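Local coordinates for fatty acid amide hydrolase (Candida albicans, PDB 6KVR), which probably hydrolyses amides of monocarboxylic acids to the carboxylate and ammonium, as a member of the amidase family, at residues A[203-208]-A[417-422]; A[356-361]-A[501-506]; A[341-346]-A[374-379]; A[99-104]-A[128-133]. One frame throughout, in Å; residues are numbered along the deposited sequence.

Contact 4 closes first along the chain, joining the consecutive helices 100-118 and 126-143. Contact 1 then ties the loop after strand 199-201 to helix 417-423, and all of contact 3 falls between its two segments, whereas contact 2 crosses both in chain order. Contacts 2 and 3 are neighbours, with nearest atoms about 9 Å apart, and share one beta-alpha-beta unit: contact 3 pairs its strands 343-346 and 376-379, and contact 2 involves the N-terminal end of its helix 357-372. Contacts 3 and 4 lie farthest apart, about 45 Å between centres. Contact 1, whose loop includes Leu207, predicted to bind substrate, lies next to the probable active site; the others lie away from it.

Contact 1: A[203-208]-A[417-422]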
loop_
_atom_site.group_PDB
_atom_site.type_symbol
_atom_site.label_atom_id
_atom_site.label_comp_id
_atom_site.label_asym_id
_atom_site.label_seq_id
_atom_site.Cartn_x
_atom_site.Cartn_y
_atom_site.Cartn_z
ATOM N N GLN A 203 21.652 9.498 15.025
ATOM C CA GLN A 203 21.349 8.329 14.217
ATOM C C GLN A 203 22.668 7.808 13.665
ATOM O O GLN A 203 23.618 8.577 13.514
ATOM C CB GLN A 203 20.390 8.690 13.076
ATOM C CG GLN A 203 21.027 9.673 12.116
ATOM C CD GLN A 203 20.067 10.700 11.576
ATOM O OE1 GLN A 203 18.851 10.616 11.782
ATOM N NE2 GLN A 203 20.612 11.696 10.889
ATOM N N PRO A 204 22.765 6.525 13.378
ATOM C CA PRO A 204 24.003 5.994 12.803
ATOM C C PRO A 204 24.184 6.386 11.343
ATOM O O PRO A 204 23.224 6.664 10.622
ATOM C CB PRO A 204 23.821 4.480 12.934
ATOM C CG PRO A 204 22.300 4.317 12.853
ATOM C CD PRO A 204 21.787 5.470 13.677
ATOM N N GLN A 205 25.448 6.399 10.915
ATOM C CA GLN A 205 25.772 6.378 9.494
ATOM C C GLN A 205 25.082 5.200 8.795
ATOM O O GLN A 205 25.141 4.058 9.272
ATOM C CB GLN A 205 27.294 6.295 9.353
ATOM C CG GLN A 205 27.837 6.060 7.962
ATOM C CD GLN A 205 29.289 5.573 8.023
ATOM O OE1 GLN A 205 29.557 4.410 8.340
ATOM N NE2 GLN A 205 30.223 6.464 7.737
ATOM N N THR A 206 24.431 5.492 7.661
ATOM C CA THR A 206 23.611 4.644 6.775
ATOM C C THR A 206 22.199 4.434 7.311
ATOM O O THR A 206 21.346 3.942 6.561
ATOM C CB THR A 206 24.202 3.245 6.457
ATOM O OG1 THR A 206 24.015 2.345 7.566
ATOM C CG2 THR A 206 25.685 3.305 6.086
ATOM N N LEU A 207 21.910 4.782 8.568
ATOM C CA LEU A 207 20.598 4.565 9.191
ATOM C C LEU A 207 20.244 3.089 9.286
ATOM O O LEU A 207 19.079 2.746 9.394
ATOM C CB LEU A 207 19.474 5.295 8.443
ATOM C CG LEU A 207 19.712 6.771 8.164
ATOM C CD1 LEU A 207 18.485 7.412 7.507
ATOM C CD2 LEU A 207 20.090 7.481 9.450
HETATM N N MSE A 208 21.221 2.201 9.199
HETATM C CA MSE A 208 20.969 0.765 9.241
HETATM C C MSE A 208 21.843 0.095 10.307
HETATM O O MSE A 208 22.522 -0.899 10.044
HETATM C CB MSE A 208 21.223 0.146 7.854
HETATM C CG MSE A 208 20.287 0.657 6.753
HETATM SE SE MSE A 208 18.452 -0.017 7.174
HETATM C CE MSE A 208 18.729 -1.873 6.475
ATOM N N LYS A 417 32.012 0.341 11.714
ATOM C CA LYS A 417 32.010 -1.117 11.832
ATOM C C LYS A 417 30.642 -1.714 11.492
ATOM O O LYS A 417 30.540 -2.666 10.707
ATOM C CB LYS A 417 32.431 -1.531 13.247
ATOM C CG LYS A 417 32.344 -3.035 13.482
ATOM C CD LYS A 417 32.591 -3.416 14.930
ATOM C CE LYS A 417 32.008 -4.795 15.208
ATOM N NZ LYS A 417 31.986 -5.084 16.657
ATOM N N LEU A 418 29.580 -1.193 12.097
ATOM C CA LEU A 418 28.274 -1.778 11.798
ATOM C C LEU A 418 27.758 -1.371 10.427
ATOM O O LEU A 418 26.771 -1.949 9.966
ATOM C CB LEU A 418 27.251 -1.423 12.891
ATOM C CG LEU A 418 27.527 -2.163 14.213
ATOM C CD1 LEU A 418 26.430 -1.952 15.259
ATOM C CD2 LEU A 418 27.784 -3.674 13.970
ATOM N N THR A 419 28.414 -0.418 9.760
ATOM C CA THR A 419 28.064 -0.080 8.383
ATOM C C THR A 419 28.578 -1.153 7.435
ATOM O O THR A 419 27.839 -1.628 6.565
ATOM C CB THR A 419 28.636 1.294 8.013
ATOM O OG1 THR A 419 27.795 2.318 8.548
ATOM C CG2 THR A 419 28.732 1.481 6.515
ATOM N N LYS A 420 29.843 -1.549 7.605
ATOM C CA LYS A 420 30.371 -2.727 6.925
ATOM C C LYS A 420 29.463 -3.935 7.147
ATOM O O LYS A 420 29.213 -4.722 6.229
ATOM C CB LYS A 420 31.784 -3.021 7.432
ATOM C CG LYS A 420 32.787 -1.878 7.216
ATOM C CD LYS A 420 34.172 -2.238 7.787
ATOM C CE LYS A 420 35.251 -1.262 7.341
ATOM N NZ LYS A 420 36.576 -1.536 7.991
ATOM N N TRP A 421 28.955 -4.084 8.369
ATOM C CA TRP A 421 28.073 -5.198 8.683
ATOM C C TRP A 421 26.804 -5.170 7.819
ATOM O O TRP A 421 26.457 -6.170 7.181
ATOM C CB TRP A 421 27.736 -5.163 10.182
ATOM C CG TRP A 421 26.780 -6.212 10.605
ATOM C CD1 TRP A 421 25.450 -6.043 10.886
ATOM C CD2 TRP A 421 27.048 -7.614 10.763
ATOM N NE1 TRP A 421 24.882 -7.249 11.230
ATOM C CE2 TRP A 421 25.836 -8.230 11.152
ATOM C CE3 TRP A 421 28.191 -8.404 10.621
ATOM C CZ2 TRP A 421 25.743 -9.602 11.414
ATOM C CZ3 TRP A 421 28.097 -9.769 10.874
ATOM C CH2 TRP A 421 26.883 -10.353 11.265
ATOM N N ASN A 422 26.084 -4.039 7.796
ATOM C CA ASN A 422 24.800 -4.047 7.089
ATOM C C ASN A 422 24.970 -3.975 5.576
ATOM O O ASN A 422 24.080 -4.421 4.844
ATOM C CB ASN A 422 23.886 -2.906 7.581
ATOM C CG ASN A 422 24.221 -1.564 6.958
ATOM O OD1 ASN A 422 23.920 -1.296 5.781
ATOM N ND2 ASN A 422 24.836 -0.702 7.745
HETATM O O HOH W 1 24.231 -2.675 11.293
#
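Thr206 keeps OG1 in the crowded position between its backbone N and carbonyl carbon (chi1 77°), and Asn422 does the same with CG (chi1 80°), so hydroxyl and carboxamide reach for each other tip to tip. Asn422 ND2 donates to Thr206 OG1 over 3.2 Å, but the bond is weak, its N-H...O angle being 133°. ND2 also donates to Leu418 O, one turn back in the helix, in the plane of that carbonyl. The threonine hydroxyl is gripped from within its own loop as well: Thr206 OG1 donates to Gln205 O at 2.7 Å and accepts from Met208 N two residues on, which defines an ST turn. This turn includes Leu207, predicted to bind substrate, and Met208, a selenomethionine whose side chain comes close to Ile254 and lies near Ser257, which in this amidase-family enzyme probably forms the acyl-ester intermediate. Gln205, with CG anti to its backbone N and an extended chain, crosses Thr419 at about a right angle. There Thr419 OG1 donates to Gln205 OE1 at 2.7 Å, on a lone pair; Thr416 N also bonds OE1, while Glu413 and Pro414 O hold NE2. Thr206 CG2 rests on Thr419 CG2 at 3.6 Å. Met208 CB touches Asn422 CG, also at 3.6 Å, before the chain bends away. A water donates to Met208 O (2.8 Å) and to Leu418 O (3.0 Å), bridging loop and helix.

Contact 2: A[356-361]-A[501-506]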
loop_
_atom_site.group_PDB
_atom_site.type_symbol
_atom_site.label_atom_id
_atom_site.label_comp_id
_atom_site.label_asym_id
_atom_site.label_seq_id
_atom_site.Cartn_x
_atom_site.Cartn_y
_atom_site.Cartn_z
ATOM N N SER A 356 18.907 -14.049 25.865
ATOM C CA SER A 356 19.758 -14.081 27.042
ATOM C C SER A 356 18.913 -14.116 28.315
ATOM O O SER A 356 17.709 -13.858 28.276
ATOM C CB SER A 356 20.687 -12.869 27.024
ATOM O OG SER A 356 20.006 -11.717 27.488
ATOM N N PRO A 357 19.526 -14.423 29.463
ATOM C CA PRO A 357 18.753 -14.676 30.695
ATOM C C PRO A 357 17.810 -13.548 31.084
ATOM O O PRO A 357 16.668 -13.835 31.473
ATOM C CB PRO A 357 19.846 -14.888 31.751
ATOM C CG PRO A 357 20.919 -15.596 30.964
ATOM C CD PRO A 357 20.916 -14.914 29.602
ATOM N N PRO A 358 18.214 -12.266 31.034
ATOM C CA PRO A 358 17.244 -11.225 31.435
ATOM C C PRO A 358 15.995 -11.199 30.569
ATOM O O PRO A 358 14.895 -11.006 31.103
ATOM C CB PRO A 358 18.046 -9.921 31.331
ATOM C CG PRO A 358 19.172 -10.232 30.430
ATOM C CD PRO A 358 19.519 -11.671 30.691
ATOM N N ILE A 359 16.126 -11.418 29.257
ATOM C CA ILE A 359 14.950 -11.430 28.382
ATOM C C ILE A 359 14.075 -12.643 28.679
ATOM O O ILE A 359 12.841 -12.540 28.739
ATOM C CB ILE A 359 15.358 -11.403 26.893
ATOM C CG1 ILE A 359 16.390 -10.299 26.604
ATOM C CG2 ILE A 359 14.136 -11.188 26.025
ATOM C CD1 ILE A 359 15.907 -8.897 26.940
ATOM N N ARG A 360 14.693 -13.812 28.844
ATOM C CA ARG A 360 13.926 -14.999 29.183
ATOM C C ARG A 360 13.145 -14.787 30.476
ATOM O O ARG A 360 11.944 -15.077 30.542
ATOM C CB ARG A 360 14.848 -16.208 29.296
ATOM C CG ARG A 360 14.110 -17.515 29.650
ATOM C CD ARG A 360 15.051 -18.712 29.617
ATOM N NE ARG A 360 16.190 -18.502 30.501
ATOM C CZ ARG A 360 17.296 -19.225 30.464
ATOM N NH1 ARG A 360 17.440 -20.213 29.599
ATOM N NH2 ARG A 360 18.278 -18.956 31.325
ATOM N N ARG A 361 13.805 -14.245 31.505
ATOM C CA ARG A 361 13.143 -14.061 32.794
ATOM C C ARG A 361 11.986 -13.076 32.681
ATOM O O ARG A 361 10.869 -13.359 33.132
ATOM C CB ARG A 361 14.145 -13.594 33.853
ATOM C CG ARG A 361 13.511 -13.294 35.209
ATOM C CD ARG A 361 14.530 -13.065 36.327
ATOM N NE ARG A 361 15.412 -11.941 36.060
ATOM C CZ ARG A 361 15.148 -10.680 36.377
ATOM N NH1 ARG A 361 14.032 -10.343 36.999
ATOM N NH2 ARG A 361 16.025 -9.731 36.051
ATOM N N ILE A 501 10.849 -4.539 34.488
ATOM C CA ILE A 501 11.920 -5.418 34.930
ATOM C C ILE A 501 13.249 -4.880 34.421
ATOM O O ILE A 501 13.328 -4.301 33.325
ATOM C CB ILE A 501 11.670 -6.858 34.449
ATOM C CG1 ILE A 501 10.438 -7.404 35.169
ATOM C CG2 ILE A 501 12.892 -7.742 34.727
ATOM C CD1 ILE A 501 9.784 -8.555 34.485
ATOM N N PHE A 502 14.291 -5.039 35.236
ATOM C CA PHE A 502 15.639 -4.623 34.894
ATOM C C PHE A 502 16.563 -5.807 35.083
ATOM O O PHE A 502 16.320 -6.673 35.932
ATOM C CB PHE A 502 16.081 -3.430 35.751
ATOM C CG PHE A 502 15.227 -2.209 35.547
ATOM C CD1 PHE A 502 13.931 -2.154 36.064
ATOM C CD2 PHE A 502 15.694 -1.135 34.799
ATOM C CE1 PHE A 502 13.120 -1.037 35.860
ATOM C CE2 PHE A 502 14.892 -0.003 34.600
ATOM C CZ PHE A 502 13.599 0.039 35.129
ATOM N N GLN A 503 17.609 -5.862 34.267
ATOM C CA GLN A 503 18.584 -6.923 34.437
ATOM C C GLN A 503 19.146 -6.883 35.858
ATOM O O GLN A 503 19.340 -5.812 36.447
ATOM C CB GLN A 503 19.703 -6.796 33.410
ATOM C CG GLN A 503 20.662 -7.987 33.380
ATOM C CD GLN A 503 21.923 -7.741 34.190
ATOM O OE1 GLN A 503 22.006 -6.790 34.974
ATOM N NE2 GLN A 503 22.922 -8.600 33.998
ATOM N N ASP A 504 19.379 -8.067 36.407
ATOM C CA ASP A 504 19.910 -8.242 37.758
ATOM C C ASP A 504 21.155 -9.106 37.655
ATOM O O ASP A 504 21.040 -10.314 37.377
ATOM C CB ASP A 504 18.869 -8.902 38.663
ATOM C CG ASP A 504 19.279 -8.902 40.126
ATOM O OD1 ASP A 504 20.484 -9.106 40.426
ATOM O OD2 ASP A 504 18.388 -8.685 40.977
ATOM N N PRO A 505 22.353 -8.559 37.867
ATOM C CA PRO A 505 23.560 -9.373 37.671
ATOM C C PRO A 505 23.663 -10.547 38.634
ATOM O O PRO A 505 24.309 -11.548 38.298
ATOM C CB PRO A 505 24.705 -8.368 37.858
ATOM C CG PRO A 505 24.118 -7.222 38.614
ATOM C CD PRO A 505 22.662 -7.164 38.229
ATOM N N THR A 506 23.008 -10.495 39.794
ATOM C CA THR A 506 23.087 -11.633 40.701
ATOM C C THR A 506 22.172 -12.779 40.299
ATOM O O THR A 506 22.273 -13.861 40.883
ATOM C CB THR A 506 22.759 -11.220 42.141
ATOM O OG1 THR A 506 21.343 -11.269 42.343
ATOM C CG2 THR A 506 23.284 -9.808 42.449
#
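Arg361 leaves the helix with CB directed toward residues 501-506, and CG anti to the backbone N (chi1 176°) carries the chain outward. The methylenes run extended until the bend about CG-CD (chi3 60°), which turns the guanidinium against the other segment. Arg361 CZ passes Ile501 CG2 at 4.1 Å, and Arg361 NH1 comes nearer to the same methyl, 3.6 Å, the two side chains crossing obliquely. Arg361 NH2, at the tip, does the polar work: it donates to Phe502 O over 3.1 Å with an N-H...O angle of 147°. The acceptor lies in the guanidinium plane, at its edge, yet the donor stands above the carbonyl plane. Arg361 NH2 also passes Asp504 CB at 3.9 Å and forms a salt bridge with Asp508 OD2, which accepts from Asp504 N too; one carboxylate oxygen therefore serves both the arginine and the backbone beside it. Nearer the start of the helix, Pro358 and Gln503 lie side by side and point the same way, with Pro358 CB 3.8 Å from Gln503 CG. The Gln503 amide is held by Gly538 N at OE1, and by Pro533 O and Tyr531 OH at NE2. Asp504 OD1 accepts from Thr506 N at 2.9 Å through its anti lone pair. An Asx turn thus follows strand 501-502, and the strand's end is bound by an arginine near the N-terminal end of helix 357-372, whose first turn begins with Pro357 and Pro358.

Contact 3: A[341-346]-A[374-379]; sequences DLTVAI and GAKIIE
Thr343 and Lys376 stand side by side on one face of the sheet, pointing the same way, and Thr343 OG1 meets Lys376 CD at 3.7 Å. Thr343 CG2, anti to its backbone N, reaches diagonally to Ile378 CD1 at 4.0 Å. Ala345 and Ile378 follow as the next pair on this face, CB to CB 4.4 Å. The opposite face carries Val344, Ile346, Ile377 and Glu379, and here again a diagonal pair touches, Ile346 CG1 to Ile377 CB at 4.4 Å.

The strands are parallel in direction, their axes 4.6 Å apart at closest and inclined by 23°. Val344 N donates to Lys376 O at 2.8 Å and Ile346 N to Ile378 O, also at 2.8 Å, both nearly along the C=O axis. Ile378 N returns a bond to Val344 O at 2.9 Å, from above the carbonyl plane. The bond of Lys376 N to Leu342 O is weak. Glu379 finds its salt-bridge partner in Arg348.

Gly374, with positive phi (100°), closes helix 357-372 in a Schellman motif just before the second strand. Strand 343-346, helix 357-372 and strand 376-379 form a beta-alpha-beta unit: Val367 of the helix packs on Ile346 and Ile377, strand 462-466 flanks 343-346, and strand 376-379 forms one edge of the sheet within the chain.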
loop_
_atom_site.group_PDB
_atom_site.type_symbol
_atom_site.label_atom_id
_atom_site.label_comp_id
_atom_site.label_asym_id
_atom_site.label_seq_id
_atom_site.Cartn_x
_atom_site.Cartn_y
_atom_site.Cartn_z
ATOM N N ASP A 341 -10.074 -10.825 28.600
ATOM C CA ASP A 341 -10.659 -10.912 27.269
ATOM C C ASP A 341 -9.636 -11.198 26.168
ATOM O O ASP A 341 -10.043 -11.421 25.023
ATOM C CB ASP A 341 -11.401 -9.609 26.940
ATOM C CG ASP A 341 -12.672 -9.424 27.774
ATOM O OD1 ASP A 341 -12.978 -8.267 28.152
ATOM O OD2 ASP A 341 -13.362 -10.431 28.056
ATOM N N LEU A 342 -8.333 -11.223 26.484
ATOM C CA LEU A 342 -7.273 -11.275 25.480
ATOM C C LEU A 342 -6.768 -12.695 25.258
ATOM O O LEU A 342 -6.629 -13.475 26.206
ATOM C CB LEU A 342 -6.090 -10.385 25.885
ATOM C CG LEU A 342 -6.343 -8.899 26.164
ATOM C CD1 LEU A 342 -5.258 -8.311 27.037
ATOM C CD2 LEU A 342 -6.451 -8.110 24.881
ATOM N N THR A 343 -6.469 -13.019 24.001
ATOM C CA THR A 343 -5.720 -14.220 23.644
ATOM C C THR A 343 -4.353 -13.784 23.120
ATOM O O THR A 343 -4.272 -12.999 22.170
ATOM C CB THR A 343 -6.471 -15.050 22.606
ATOM O OG1 THR A 343 -7.756 -15.410 23.128
ATOM C CG2 THR A 343 -5.696 -16.321 22.257
ATOM N N VAL A 344 -3.284 -14.262 23.750
ATOM C CA VAL A 344 -1.932 -13.803 23.443
ATOM C C VAL A 344 -1.068 -15.008 23.074
ATOM O O VAL A 344 -0.912 -15.933 23.876
ATOM C CB VAL A 344 -1.309 -13.026 24.618
ATOM C CG1 VAL A 344 0.017 -12.419 24.189
ATOM C CG2 VAL A 344 -2.241 -11.935 25.105
ATOM N N ALA A 345 -0.505 -14.992 21.868
ATOM C CA ALA A 345 0.495 -15.970 21.470
ATOM C C ALA A 345 1.882 -15.481 21.878
ATOM O O ALA A 345 2.211 -14.300 21.724
ATOM C CB ALA A 345 0.429 -16.220 19.962
ATOM N N ILE A 346 2.689 -16.388 22.423
ATOM C CA ILE A 346 3.977 -16.043 23.013
ATOM C C ILE A 346 5.079 -16.624 22.148
ATOM O O ILE A 346 5.058 -17.816 21.823
ATOM C CB ILE A 346 4.103 -16.560 24.459
ATOM C CG1 ILE A 346 2.838 -16.230 25.258
ATOM C CG2 ILE A 346 5.345 -15.957 25.143
ATOM C CD1 ILE A 346 2.604 -14.737 25.441
ATOM N N GLY A 374 -6.116 -13.851 33.882
ATOM C CA GLY A 374 -7.153 -14.519 33.119
ATOM C C GLY A 374 -7.001 -14.581 31.603
ATOM O O GLY A 374 -7.976 -14.933 30.922
ATOM N N ALA A 375 -5.826 -14.278 31.051
ATOM C CA ALA A 375 -5.676 -14.283 29.598
ATOM C C ALA A 375 -5.425 -15.691 29.077
ATOM O O ALA A 375 -4.690 -16.475 29.682
ATOM C CB ALA A 375 -4.532 -13.363 29.161
ATOM N N LYS A 376 -6.042 -16.010 27.947
ATOM C CA LYS A 376 -5.695 -17.223 27.220
ATOM C C LYS A 376 -4.356 -17.007 26.521
ATOM O O LYS A 376 -4.230 -16.123 25.664
ATOM C CB LYS A 376 -6.793 -17.573 26.215
ATOM C CG LYS A 376 -6.597 -18.891 25.459
ATOM C CD LYS A 376 -7.565 -18.952 24.272
ATOM C CE LYS A 376 -7.869 -20.375 23.790
ATOM N NZ LYS A 376 -6.697 -21.089 23.204
ATOM N N ILE A 377 -3.346 -17.787 26.896
ATOM C CA ILE A 377 -2.038 -17.702 26.260
ATOM C C ILE A 377 -1.827 -18.956 25.423
ATOM O O ILE A 377 -2.256 -20.056 25.796
ATOM C CB ILE A 377 -0.878 -17.507 27.262
ATOM C CG1 ILE A 377 -0.592 -18.792 28.012
ATOM C CG2 ILE A 377 -1.147 -16.350 28.239
ATOM C CD1 ILE A 377 0.886 -19.033 28.185
ATOM N N ILE A 378 -1.200 -18.774 24.267
ATOM C CA ILE A 378 -0.841 -19.854 23.358
ATOM C C ILE A 378 0.673 -19.830 23.229
ATOM O O ILE A 378 1.250 -18.770 22.955
ATOM C CB ILE A 378 -1.509 -19.673 21.979
ATOM C CG1 ILE A 378 -3.030 -19.743 22.091
ATOM C CG2 ILE A 378 -0.978 -20.680 20.975
ATOM C CD1 ILE A 378 -3.740 -19.424 20.790
ATOM N N GLU A 379 1.320 -20.977 23.453
ATOM C CA GLU A 379 2.761 -21.085 23.246
ATOM C C GLU A 379 3.002 -21.317 21.759
ATOM O O GLU A 379 2.479 -22.274 21.176
ATOM C CB GLU A 379 3.376 -22.197 24.097
ATOM C CG GLU A 379 3.333 -21.943 25.612
ATOM C CD GLU A 379 4.260 -20.810 26.108
ATOM O OE1 GLU A 379 5.342 -20.583 25.522
ATOM O OE2 GLU A 379 3.908 -20.150 27.114
#

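Contact 4: A[99-104]-A[128-133]; sequences SSVEVF and EGLKQA
Phe104 lays one face of its ring on the backbone of the facing helix: Gly129 C sits 3.5 Å from Phe104 CZ, above the plane and offset toward the rim. Gly129 has no side chain, which lets the ring come this close. Phe104 CE2 also approaches Leu130 N, at 3.4 Å, obliquely. The torsion behind this has CG anti to the backbone N (chi1 175°), sending the ring toward helix 126-143. At its base, Phe104 CB packs on Ala133 CB at 3.9 Å. Val101 forks over the neighbouring pair: CG1 touches Leu130 CD1 at 4.0 Å, the side chains crossing obliquely, and CG2 lies 4.2 Å from Ala133 CB. Ser100 adds its CB against Ala133 O.

Residues 100, 101 and 104 thus meet 129, 130 and 133, a roughly antiparallel packing of two consecutive helices, 100-118 and 126-143, joined as a helical hairpin. The axes of the short segments 100-104 and 128-133 approach to 9.0 Å with N-to-C directions 151° apart, and no hydrogen bond crosses between the two segments.

The second shell fixes the start of the first helix. Glu102 N donates to Ser99 OG at 2.9 Å with an angle of 167°, and Ser99 N donates in return to Glu102 OE2 at 3.0 Å, a capping box. Asp137, farther along the second helix, accepts from Ser100 N through OD1 and from Val101 N through OD2; its negative charge at this N-terminus would probably be favoured by the helix dipole. Farther out, Tyr198 meets the Phe104 ring edge-to-face, and Ile93 of helix 86-94 packs against Ser100.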
loop_
_atom_site.group_PDB
_atom_site.type_symbol
_atom_site.label_atom_id
_atom_site.label_comp_id
_atom_site.label_asym_id
_atom_site.label_seq_id
_atom_site.Cartn_x
_atom_site.Cartn_y
_atom_site.Cartn_z
ATOM N N SER A 99 2.007 27.727 31.759
ATOM C CA SER A 99 2.413 28.411 30.551
ATOM C C SER A 99 3.200 27.454 29.660
ATOM O O SER A 99 3.765 26.456 30.117
ATOM C CB SER A 99 3.246 29.648 30.889
ATOM O OG SER A 99 4.591 29.314 31.170
ATOM N N SER A 100 3.197 27.740 28.361
ATOM C CA SER A 100 4.025 26.942 27.464
ATOM C C SER A 100 5.492 27.196 27.744
ATOM O O SER A 100 6.307 26.266 27.712
ATOM C CB SER A 100 3.698 27.253 26.003
ATOM O OG SER A 100 2.443 26.722 25.672
ATOM N N VAL A 101 5.833 28.447 28.051
ATOM C CA VAL A 101 7.221 28.815 28.312
ATOM C C VAL A 101 7.787 28.002 29.474
ATOM O O VAL A 101 8.867 27.404 29.370
ATOM C CB VAL A 101 7.321 30.324 28.577
ATOM C CG1 VAL A 101 8.694 30.667 29.147
ATOM C CG2 VAL A 101 7.037 31.100 27.286
ATOM N N GLU A 102 7.073 27.966 30.599
ATOM C CA GLU A 102 7.580 27.241 31.755
ATOM C C GLU A 102 7.690 25.741 31.465
ATOM O O GLU A 102 8.660 25.093 31.877
ATOM C CB GLU A 102 6.693 27.556 32.961
ATOM C CG GLU A 102 5.639 26.546 33.313
ATOM C CD GLU A 102 4.774 27.011 34.482
ATOM O OE1 GLU A 102 5.310 27.190 35.607
ATOM O OE2 GLU A 102 3.562 27.222 34.262
ATOM N N VAL A 103 6.741 25.183 30.706
ATOM C CA VAL A 103 6.830 23.772 30.347
ATOM C C VAL A 103 8.034 23.525 29.444
ATOM O O VAL A 103 8.748 22.527 29.599
ATOM C CB VAL A 103 5.516 23.305 29.701
ATOM C CG1 VAL A 103 5.718 21.982 28.948
ATOM C CG2 VAL A 103 4.443 23.158 30.770
ATOM N N PHE A 104 8.313 24.455 28.525
ATOM C CA PHE A 104 9.462 24.302 27.639
ATOM C C PHE A 104 10.782 24.347 28.401
ATOM O O PHE A 104 11.689 23.547 28.137
ATOM C CB PHE A 104 9.449 25.387 26.570
ATOM C CG PHE A 104 10.662 25.361 25.693
ATOM C CD1 PHE A 104 10.804 24.384 24.720
ATOM C CD2 PHE A 104 11.679 26.278 25.874
ATOM C CE1 PHE A 104 11.923 24.357 23.928
ATOM C CE2 PHE A 104 12.800 26.252 25.087
ATOM C CZ PHE A 104 12.933 25.291 24.117
ATOM N N GLU A 128 15.526 29.147 19.706
ATOM C CA GLU A 128 14.385 29.104 18.799
ATOM C C GLU A 128 13.206 28.408 19.450
ATOM O O GLU A 128 12.056 28.812 19.262
ATOM C CB GLU A 128 14.754 28.395 17.502
ATOM C CG GLU A 128 15.892 29.025 16.724
ATOM C CD GLU A 128 16.272 28.179 15.524
ATOM O OE1 GLU A 128 15.356 27.608 14.898
ATOM O OE2 GLU A 128 17.476 28.070 15.216
ATOM N N GLY A 129 13.472 27.343 20.207
ATOM C CA GLY A 129 12.404 26.701 20.950
ATOM C C GLY A 129 11.693 27.671 21.875
ATOM O O GLY A 129 10.460 27.707 21.921
ATOM N N LEU A 130 12.464 28.494 22.597
ATOM C CA LEU A 130 11.872 29.463 23.520
ATOM C C LEU A 130 10.929 30.418 22.788
ATOM O O LEU A 130 9.800 30.663 23.234
ATOM C CB LEU A 130 12.983 30.237 24.246
ATOM C CG LEU A 130 12.478 31.257 25.277
ATOM C CD1 LEU A 130 11.491 30.592 26.239
ATOM C CD2 LEU A 130 13.622 31.967 26.035
ATOM N N LYS A 131 11.378 30.962 21.654
ATOM C CA LYS A 131 10.533 31.845 20.850
ATOM C C LYS A 131 9.254 31.147 20.398
ATOM O O LYS A 131 8.177 31.749 20.414
ATOM C CB LYS A 131 11.328 32.362 19.650
ATOM C CG LYS A 131 12.164 33.579 19.982
ATOM C CD LYS A 131 13.097 33.924 18.841
ATOM C CE LYS A 131 14.345 34.632 19.342
ATOM N NZ LYS A 131 14.010 35.886 20.070
ATOM N N GLN A 132 9.347 29.874 19.997
ATOM C CA GLN A 132 8.144 29.118 19.652
ATOM C C GLN A 132 7.199 29.007 20.840
ATOM O O GLN A 132 5.980 29.149 20.694
ATOM C CB GLN A 132 8.500 27.714 19.176
ATOM C CG GLN A 132 9.311 27.616 17.931
ATOM C CD GLN A 132 9.699 26.176 17.663
ATOM O OE1 GLN A 132 8.831 25.301 17.578
ATOM N NE2 GLN A 132 11.009 25.916 17.557
ATOM N N ALA A 133 7.738 28.686 22.018
ATOM C CA ALA A 133 6.885 28.574 23.195
ATOM C C ALA A 133 6.237 29.907 23.525
ATOM O O ALA A 133 5.094 29.943 23.993
ATOM C CB ALA A 133 7.682 28.062 24.397
#